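Local coordinates for aspartate--tRNA(Asp/Asn) ligase (Thermus thermophilus, PDB 1N9W), which charges both tRNA(Asp) and tRNA(Asn) with L-aspartate, which it first activates with ATP to form Asp-AMP, at residues R232-L237 with G388-G393; S309-V314 with L339-L344; L344-G349 with E395-K400. One frame throughout, in Å; residues are numbered along the deposited sequence.

Interaction 1: residues R232-L237 with G388-G393; sequences RLEEAL and GGFAIG
E234 lays its carboxylate over F390, with its oxygen OE2 hydrogen-bonded to OG1 of T347; I392 CD1 merely packs against E234 OE2, tip to tip, at 3.7 Å. The contact packs helix 227-248 against strand 387-393 of the antiparallel sheet at the heart of the class II synthetase catalytic domain; the strand belongs to the strand-helix unit known as motif 3. The short axes run 10.2 Å apart at 36°. The F390 side chain reaches into the space between them. With chi1 at 63°, its CG sits between the backbone N and the carbonyl carbon, and the ring carries one face under the glutamate. Ring and carboxylate planes differ by only 17°, so the two flat groups stack, with E234 OE1 3.8 Å above the ring plane of F390 and displaced toward the rim. Lower on the same side chain, E234 CB meets F390 CZ at 3.4 Å. OE1 is buried and has no polar partner in the model, an environment that would probably raise the pKa of this acid. Leucines suit the rest of the helix face because their branched ends close in on the edge of the ring: CD2 of L233 lies 3.9 Å from F390 CE2. From the next turn, L237 directs CD2 to F390 CZ at 3.8 Å and also touches I392 CD1 at 3.9 Å.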
loop_
_atom_site.group_PDB
_atom_site.type_symbol
_atom_site.label_atom_id
_atom_site.label_comp_id
_atom_site.label_asym_id
_atom_site.label_seq_id
_atom_site.Cartn_x
_atom_site.Cartn_y
_atom_site.Cartn_z
ATOM N N ARG B 232 -2.229 -21.948 -7.081
ATOM C CA ARG B 232 -0.788 -22.028 -7.272
ATOM C C ARG B 232 -0.156 -20.643 -7.081
ATOM O O ARG B 232 0.947 -20.526 -6.548
ATOM C CB ARG B 232 -0.465 -22.576 -8.666
ATOM C CG ARG B 232 -0.543 -24.102 -8.759
ATOM C CD ARG B 232 -1.169 -24.553 -10.069
ATOM N NE ARG B 232 -0.582 -23.868 -11.219
ATOM C CZ ARG B 232 -1.131 -23.845 -12.430
ATOM N NH1 ARG B 232 -2.283 -24.475 -12.645
ATOM N NH2 ARG B 232 -0.536 -23.188 -13.418
ATOM N N LEU B 233 -0.861 -19.600 -7.508
ATOM C CA LEU B 233 -0.366 -18.241 -7.363
ATOM C C LEU B 233 -0.284 -17.860 -5.885
ATOM O O LEU B 233 0.741 -17.373 -5.416
ATOM C CB LEU B 233 -1.280 -17.248 -8.081
ATOM C CG LEU B 233 -1.029 -15.759 -7.738
ATOM C CD1 LEU B 233 0.265 -15.304 -8.378
ATOM C CD2 LEU B 233 -2.190 -14.903 -8.232
ATOM N N GLU B 234 -1.373 -18.087 -5.158
ATOM C CA GLU B 234 -1.410 -17.758 -3.744
ATOM C C GLU B 234 -0.322 -18.453 -2.936
ATOM O O GLU B 234 0.212 -17.881 -1.977
ATOM C CB GLU B 234 -2.781 -18.069 -3.153
ATOM C CG GLU B 234 -2.796 -17.969 -1.649
ATOM C CD GLU B 234 -4.189 -17.791 -1.071
ATOM O OE1 GLU B 234 -5.157 -18.331 -1.650
ATOM O OE2 GLU B 234 -4.297 -17.120 -0.024
ATOM N N GLU B 235 0.011 -19.681 -3.319
ATOM C CA GLU B 235 1.050 -20.452 -2.632
ATOM C C GLU B 235 2.395 -19.765 -2.759
ATOM O O GLU B 235 3.123 -19.610 -1.779
ATOM C CB GLU B 235 1.152 -21.867 -3.223
ATOM C CG GLU B 235 0.202 -22.879 -2.591
ATOM C CD GLU B 235 0.325 -24.279 -3.217
ATOM O OE1 GLU B 235 1.463 -24.762 -3.409
ATOM O OE2 GLU B 235 -0.718 -24.893 -3.494
ATOM N N ALA B 236 2.724 -19.362 -3.980
ATOM C CA ALA B 236 3.991 -18.691 -4.244
ATOM C C ALA B 236 3.977 -17.319 -3.564
ATOM O O ALA B 236 4.981 -16.894 -2.996
ATOM C CB ALA B 236 4.198 -18.546 -5.753
ATOM N N LEU B 237 2.826 -16.649 -3.624
ATOM C CA LEU B 237 2.641 -15.341 -3.010
ATOM C C LEU B 237 2.930 -15.431 -1.510
ATOM O O LEU B 237 3.710 -14.647 -0.971
ATOM C CB LEU B 237 1.204 -14.856 -3.230
ATOM C CG LEU B 237 0.737 -13.574 -2.527
ATOM C CD1 LEU B 237 1.506 -12.379 -3.061
ATOM C CD2 LEU B 237 -0.763 -13.391 -2.754
ATOM N N GLY B 388 -10.228 -14.794 -12.422
ATOM C CA GLY B 388 -10.552 -15.174 -11.062
ATOM C C GLY B 388 -9.713 -14.377 -10.081
ATOM O O GLY B 388 -8.875 -13.575 -10.481
ATOM N N GLY B 389 -9.937 -14.595 -8.794
ATOM C CA GLY B 389 -9.181 -13.873 -7.795
ATOM C C GLY B 389 -9.464 -14.366 -6.396
ATOM O O GLY B 389 -10.229 -15.313 -6.192
ATOM N N PHE B 390 -8.844 -13.711 -5.424
ATOM C CA PHE B 390 -9.011 -14.079 -4.030
ATOM C C PHE B 390 -8.556 -12.926 -3.144
ATOM O O PHE B 390 -7.917 -11.979 -3.614
ATOM C CB PHE B 390 -8.212 -15.353 -3.733
ATOM C CG PHE B 390 -6.717 -15.209 -3.911
ATOM C CD1 PHE B 390 -5.914 -14.816 -2.843
ATOM C CD2 PHE B 390 -6.107 -15.498 -5.133
ATOM C CE1 PHE B 390 -4.534 -14.718 -2.981
ATOM C CE2 PHE B 390 -4.719 -15.399 -5.277
ATOM C CZ PHE B 390 -3.932 -15.009 -4.198
ATOM N N ALA B 391 -8.894 -13.006 -1.862
ATOM C CA ALA B 391 -8.534 -11.968 -0.911
ATOM C C ALA B 391 -7.920 -12.617 0.309
ATOM O O ALA B 391 -8.311 -13.717 0.698
ATOM C CB ALA B 391 -9.772 -11.173 -0.516
ATOM N N ILE B 392 -6.958 -11.935 0.915
ATOM C CA ILE B 392 -6.296 -12.458 2.095
ATOM C C ILE B 392 -6.569 -11.578 3.303
ATOM O O ILE B 392 -6.357 -10.366 3.259
ATOM C CB ILE B 392 -4.770 -12.542 1.884
ATOM C CG1 ILE B 392 -4.466 -13.456 0.695
ATOM C CG2 ILE B 392 -4.091 -13.043 3.144
ATOM C CD1 ILE B 392 -2.988 -13.699 0.469
ATOM N N GLY B 393 -7.058 -12.192 4.375
ATOM C CA GLY B 393 -7.330 -11.452 5.595
ATOM C C GLY B 393 -6.001 -11.183 6.261
ATOM O O GLY B 393 -5.490 -12.026 6.999
#

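Interaction 2: residues S309-V314 with L339-L344; sequences SDWLFV and LLFRGL
An antiparallel ladder joins strand 311-315 to strand 336-341, with W311 opposite F341 and F313 opposite L339 in non-hydrogen-bonded pairs. Between them L312 and L340 form the hydrogen-bonded pair, L312 N giving to L340 O at 2.9 Å and L340 N to L312 O at 2.8 Å. Past the ladder's end, R342 N donates to D310 O over 2.7 Å in a nearly straight bond (173°). Their side chains lie side by side: R342 NE makes a salt bridge of 3.2 Å to D310 OD1, approaching from above the carboxylate plane. D310 OD2 accepts from the N of S262, while R342 NH1 and NH2 bond to the carbonyls of K400 and T259. In the class II catalytic sheet, strand 336-341 here turns into strand 344-351 through a type I' turn from F341 to L344; a CB on G343 would jam against the preceding carbonyl O. On one face the six-membered ring of W311 and the F341 ring make an offset stack, centroids 4.1 Å apart and planes at 24°; F341 CG is anti to its backbone N (chi1 177°), W311 CG to its carbonyl carbon, and both side chains point the same way. Farther along, L339 CD1 sits over the F313 ring in a CH-pi contact, 4.0 Å from its centroid. On the face of L312 and L340, L340 CD1 touches L312 CD2 at 4.0 Å and V314 CG2.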
loop_
_atom_site.group_PDB
_atom_site.type_symbol
_atom_site.label_atom_id
_atom_site.label_comp_id
_atom_site.label_asym_id
_atom_site.label_seq_id
_atom_site.Cartn_x
_atom_site.Cartn_y
_atom_site.Cartn_z
ATOM N N SER B 309 0.762 -30.314 7.697
ATOM C CA SER B 309 0.644 -29.016 7.054
ATOM C C SER B 309 -0.237 -28.060 7.848
ATOM O O SER B 309 -1.317 -28.430 8.318
ATOM C CB SER B 309 0.073 -29.206 5.646
ATOM O OG SER B 309 -0.204 -27.973 5.017
ATOM N N ASP B 310 0.232 -26.827 7.997
ATOM C CA ASP B 310 -0.510 -25.800 8.724
ATOM C C ASP B 310 -1.571 -25.198 7.814
ATOM O O ASP B 310 -2.452 -24.464 8.266
ATOM C CB ASP B 310 0.453 -24.708 9.194
ATOM C CG ASP B 310 1.382 -25.187 10.286
ATOM O OD1 ASP B 310 0.929 -25.279 11.445
ATOM O OD2 ASP B 310 2.561 -25.474 9.988
ATOM N N TRP B 311 -1.485 -25.534 6.530
ATOM C CA TRP B 311 -2.409 -25.011 5.528
ATOM C C TRP B 311 -3.314 -26.081 4.920
ATOM O O TRP B 311 -2.933 -27.248 4.807
ATOM C CB TRP B 311 -1.621 -24.341 4.403
ATOM C CG TRP B 311 -0.407 -23.600 4.873
ATOM C CD1 TRP B 311 0.794 -24.138 5.233
ATOM C CD2 TRP B 311 -0.278 -22.182 5.041
ATOM N NE1 TRP B 311 1.664 -23.145 5.614
ATOM C CE2 TRP B 311 1.033 -21.939 5.505
ATOM C CE3 TRP B 311 -1.147 -21.100 4.842
ATOM C CZ2 TRP B 311 1.500 -20.646 5.773
ATOM C CZ3 TRP B 311 -0.680 -19.819 5.108
ATOM C CH2 TRP B 311 0.633 -19.604 5.571
ATOM N N LEU B 312 -4.506 -25.665 4.509
ATOM C CA LEU B 312 -5.464 -26.577 3.904
ATOM C C LEU B 312 -6.423 -25.885 2.940
ATOM O O LEU B 312 -7.169 -24.989 3.329
ATOM C CB LEU B 312 -6.277 -27.283 4.994
ATOM C CG LEU B 312 -7.439 -28.165 4.526
ATOM C CD1 LEU B 312 -6.915 -29.359 3.734
ATOM C CD2 LEU B 312 -8.233 -28.634 5.739
ATOM N N PHE B 313 -6.400 -26.304 1.680
ATOM C CA PHE B 313 -7.286 -25.735 0.680
ATOM C C PHE B 313 -8.592 -26.518 0.622
ATOM O O PHE B 313 -8.588 -27.737 0.448
ATOM C CB PHE B 313 -6.623 -25.760 -0.703
ATOM C CG PHE B 313 -5.850 -24.512 -1.042
ATOM C CD1 PHE B 313 -6.469 -23.263 -1.015
ATOM C CD2 PHE B 313 -4.513 -24.591 -1.433
ATOM C CE1 PHE B 313 -5.772 -22.112 -1.372
ATOM C CE2 PHE B 313 -3.805 -23.447 -1.791
ATOM C CZ PHE B 313 -4.435 -22.204 -1.763
ATOM N N VAL B 314 -9.709 -25.813 0.786
ATOM C CA VAL B 314 -11.032 -26.428 0.717
ATOM C C VAL B 314 -11.601 -26.016 -0.640
ATOM O O VAL B 314 -11.961 -24.858 -0.845
ATOM C CB VAL B 314 -11.965 -25.913 1.836
ATOM C CG1 VAL B 314 -13.305 -26.626 1.769
ATOM C CG2 VAL B 314 -11.323 -26.141 3.190
ATOM N N LEU B 339 -8.844 -20.876 1.875
ATOM C CA LEU B 339 -7.582 -21.330 2.446
ATOM C C LEU B 339 -7.686 -21.321 3.963
ATOM O O LEU B 339 -8.070 -20.317 4.562
ATOM C CB LEU B 339 -6.426 -20.431 2.002
ATOM C CG LEU B 339 -5.082 -20.703 2.685
ATOM C CD1 LEU B 339 -4.652 -22.145 2.436
ATOM C CD2 LEU B 339 -4.036 -19.732 2.164
ATOM N N LEU B 340 -7.367 -22.450 4.580
ATOM C CA LEU B 340 -7.402 -22.550 6.027
ATOM C C LEU B 340 -5.986 -22.543 6.548
ATOM O O LEU B 340 -5.162 -23.363 6.143
ATOM C CB LEU B 340 -8.091 -23.840 6.471
ATOM C CG LEU B 340 -9.582 -23.945 6.173
ATOM C CD1 LEU B 340 -10.103 -25.263 6.735
ATOM C CD2 LEU B 340 -10.316 -22.767 6.796
ATOM N N PHE B 341 -5.697 -21.602 7.435
ATOM C CA PHE B 341 -4.370 -21.499 8.014
ATOM C C PHE B 341 -4.477 -21.764 9.503
ATOM O O PHE B 341 -5.076 -20.987 10.242
ATOM C CB PHE B 341 -3.789 -20.107 7.756
ATOM C CG PHE B 341 -2.440 -19.886 8.376
ATOM C CD1 PHE B 341 -1.407 -20.804 8.187
ATOM C CD2 PHE B 341 -2.193 -18.746 9.132
ATOM C CE1 PHE B 341 -0.150 -20.581 8.735
ATOM C CE2 PHE B 341 -0.941 -18.516 9.681
ATOM C CZ PHE B 341 0.085 -19.436 9.487
ATOM N N ARG B 342 -3.901 -22.878 9.936
ATOM C CA ARG B 342 -3.943 -23.253 11.346
ATOM C C ARG B 342 -5.361 -23.196 11.917
ATOM O O ARG B 342 -5.560 -22.782 13.058
ATOM C CB ARG B 342 -2.997 -22.352 12.156
ATOM C CG ARG B 342 -1.531 -22.725 11.988
ATOM C CD ARG B 342 -0.567 -21.790 12.710
ATOM N NE ARG B 342 0.799 -22.310 12.600
ATOM C CZ ARG B 342 1.900 -21.652 12.954
ATOM N NH1 ARG B 342 1.822 -20.419 13.452
ATOM N NH2 ARG B 342 3.086 -22.232 12.803
ATOM N N GLY B 343 -6.342 -23.598 11.113
ATOM C CA GLY B 343 -7.720 -23.615 11.578
ATOM C C GLY B 343 -8.570 -22.400 11.264
ATOM O O GLY B 343 -9.788 -22.424 11.455
ATOM N N LEU B 344 -7.941 -21.337 10.783
ATOM C CA LEU B 344 -8.680 -20.122 10.468
ATOM C C LEU B 344 -8.701 -19.842 8.969
ATOM O O LEU B 344 -7.714 -20.064 8.264
ATOM C CB LEU B 344 -8.066 -18.936 11.210
ATOM C CG LEU B 344 -8.825 -17.615 11.132
ATOM C CD1 LEU B 344 -10.228 -17.798 11.710
ATOM C CD2 LEU B 344 -8.062 -16.543 11.896
#

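Interaction 3: residues L344-G349 with E395-K400; sequences LEITSG and ERLTQK
R396 leaves its helix across L344, the two side chains crossing at about a right angle. Its CB touches L344 CD2 at 3.6 Å and, more distantly, I346 CG2. CG, anti to the carbonyl carbon (chi1 -75°), comes still nearer to L344 CD2, at 3.5 Å. The chain then runs extended to NE, passing CD within 3.3 Å of E345 O. At the tip NH1 donates to E345 O over 2.9 Å, with an N-H...O angle of 154° and the donor in the carbonyl plane; L344 CD1 lies over one face of the guanidinium. R396 NH1 also makes a long salt bridge of 3.7 Å to E345 OE1. An arginine suits the place because its aliphatic part lies on leucine while its head meets oxygen; an alanine here would probably leave E345 O without this donor, lose the weak ion pair to OE1 and open a gap beside L344 CD2. I346 CD1 meets L397 CD1 at 3.9 Å, where I346 and T347 form a classic beta bulge opposite L339. E345 and R396 are both predicted to bind ATP, and R396 is consistent with the conserved arginine of motif 3, the strand-helix signature of class II synthetases.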
loop_
_atom_site.group_PDB
_atom_site.type_symbol
_atom_site.label_atom_id
_atom_site.label_comp_id
_atom_site.label_asym_id
_atom_site.label_seq_id
_atom_site.Cartn_x
_atom_site.Cartn_y
_atom_site.Cartn_z
ATOM N N LEU B 344 -7.941 -21.337 10.783
ATOM C CA LEU B 344 -8.680 -20.122 10.468
ATOM C C LEU B 344 -8.701 -19.842 8.969
ATOM O O LEU B 344 -7.714 -20.064 8.264
ATOM C CB LEU B 344 -8.066 -18.936 11.210
ATOM C CG LEU B 344 -8.825 -17.615 11.132
ATOM C CD1 LEU B 344 -10.228 -17.798 11.710
ATOM C CD2 LEU B 344 -8.062 -16.543 11.896
ATOM N N GLU B 345 -9.840 -19.365 8.481
ATOM C CA GLU B 345 -9.972 -19.042 7.071
ATOM C C GLU B 345 -9.294 -17.697 6.822
ATOM O O GLU B 345 -9.740 -16.666 7.320
ATOM C CB GLU B 345 -11.454 -18.976 6.675
ATOM C CG GLU B 345 -11.695 -18.537 5.237
ATOM C CD GLU B 345 -12.150 -17.090 5.131
ATOM O OE1 GLU B 345 -13.314 -16.805 5.493
ATOM O OE2 GLU B 345 -11.344 -16.234 4.698
ATOM N N ILE B 346 -8.200 -17.718 6.066
ATOM C CA ILE B 346 -7.463 -16.495 5.769
ATOM C C ILE B 346 -7.598 -16.115 4.303
ATOM O O ILE B 346 -7.026 -15.121 3.861
ATOM C CB ILE B 346 -5.963 -16.645 6.074
ATOM C CG1 ILE B 346 -5.331 -17.638 5.098
ATOM C CG2 ILE B 346 -5.770 -17.082 7.519
ATOM C CD1 ILE B 346 -3.819 -17.645 5.108
ATOM N N THR B 347 -8.345 -16.910 3.545
ATOM C CA THR B 347 -8.525 -16.633 2.129
ATOM C C THR B 347 -9.816 -17.200 1.580
ATOM O O THR B 347 -10.273 -18.267 1.990
ATOM C CB THR B 347 -7.365 -17.208 1.291
ATOM O OG1 THR B 347 -6.129 -16.634 1.731
ATOM C CG2 THR B 347 -7.567 -16.895 -0.191
ATOM N N SER B 348 -10.399 -16.474 0.639
ATOM C CA SER B 348 -11.628 -16.910 0.008
ATOM C C SER B 348 -11.681 -16.337 -1.399
ATOM O O SER B 348 -11.645 -15.119 -1.582
ATOM C CB SER B 348 -12.836 -16.434 0.810
ATOM O OG SER B 348 -14.028 -16.946 0.249
ATOM N N GLY B 349 -11.751 -17.218 -2.390
ATOM C CA GLY B 349 -11.806 -16.767 -3.764
ATOM C C GLY B 349 -12.108 -17.876 -4.746
ATOM O O GLY B 349 -12.549 -18.960 -4.363
ATOM N N GLU B 395 -4.906 -9.363 8.849
ATOM C CA GLU B 395 -4.802 -9.564 10.288
ATOM C C GLU B 395 -4.885 -11.013 10.746
ATOM O O GLU B 395 -4.174 -11.407 11.667
ATOM C CB GLU B 395 -5.859 -8.757 11.040
ATOM C CG GLU B 395 -5.563 -7.278 11.137
ATOM C CD GLU B 395 -6.157 -6.501 9.996
ATOM O OE1 GLU B 395 -5.891 -6.870 8.830
ATOM O OE2 GLU B 395 -6.899 -5.533 10.257
ATOM N N ARG B 396 -5.754 -11.804 10.124
ATOM C CA ARG B 396 -5.894 -13.210 10.516
ATOM C C ARG B 396 -4.613 -13.966 10.239
ATOM O O ARG B 396 -4.164 -14.773 11.054
ATOM C CB ARG B 396 -7.031 -13.875 9.753
ATOM C CG ARG B 396 -8.385 -13.485 10.244
ATOM C CD ARG B 396 -9.447 -14.229 9.484
ATOM N NE ARG B 396 -10.751 -13.987 10.082
ATOM C CZ ARG B 396 -11.896 -14.474 9.619
ATOM N NH1 ARG B 396 -11.916 -15.245 8.536
ATOM N NH2 ARG B 396 -13.025 -14.183 10.246
ATOM N N LEU B 397 -4.037 -13.711 9.072
ATOM C CA LEU B 397 -2.799 -14.362 8.703
ATOM C C LEU B 397 -1.748 -14.033 9.754
ATOM O O LEU B 397 -1.099 -14.922 10.301
ATOM C CB LEU B 397 -2.338 -13.866 7.335
ATOM C CG LEU B 397 -0.952 -14.303 6.858
ATOM C CD1 LEU B 397 -0.818 -15.823 6.911
ATOM C CD2 LEU B 397 -0.761 -13.786 5.449
ATOM N N THR B 398 -1.609 -12.742 10.041
ATOM C CA THR B 398 -0.635 -12.251 11.014
ATOM C C THR B 398 -0.892 -12.847 12.387
ATOM O O THR B 398 0.036 -13.256 13.083
ATOM C CB THR B 398 -0.699 -10.704 11.136
ATOM O OG1 THR B 398 -0.318 -10.107 9.891
ATOM C CG2 THR B 398 0.224 -10.208 12.236
ATOM N N GLN B 399 -2.163 -12.878 12.769
ATOM C CA GLN B 399 -2.570 -13.412 14.062
ATOM C C GLN B 399 -2.137 -14.866 14.222
ATOM O O GLN B 399 -1.417 -15.220 15.159
ATOM C CB GLN B 399 -4.088 -13.329 14.203
ATOM C CG GLN B 399 -4.613 -13.718 15.567
ATOM C CD GLN B 399 -5.849 -14.587 15.474
ATOM O OE1 GLN B 399 -6.723 -14.357 14.635
ATOM N NE2 GLN B 399 -5.934 -15.588 16.342
ATOM N N LYS B 400 -2.587 -15.707 13.302
ATOM C CA LYS B 400 -2.257 -17.118 13.350
ATOM C C LYS B 400 -0.774 -17.404 13.164
ATOM O O LYS B 400 -0.240 -18.360 13.732
ATOM C CB LYS B 400 -3.094 -17.880 12.316
ATOM C CG LYS B 400 -4.492 -18.185 12.821
ATOM C CD LYS B 400 -4.402 -19.116 14.033
ATOM C CE LYS B 400 -5.734 -19.297 14.723
ATOM N NZ LYS B 400 -5.636 -20.308 15.805
#

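All three interactions draw on one sheet, in which strands 387-393, 344-351, 336-341 and 311-315 lie in that order. Interactions 2 and 3, centres 9 Å apart, share L344 and meet again where L339 N lies 3.0 Å from T347 O and F341 CD2 packs 3.4 Å from K400 CB. Interaction 1 joins interaction 3 through G393 N, 3.0 Å from I346 O, and E234 OE2 lies 2.6 Å from T347 OG1, a probable hydrogen bond. E234 OE2 also touches L339 CD2 of interaction 2 at 3.4 Å. Interaction 3 contains residues predicted to bind ATP (E345, E395, R396) and aspartate (S348); the F390 side chain of interaction 1 is about 6 Å from that of R352, also predicted to bind aspartate.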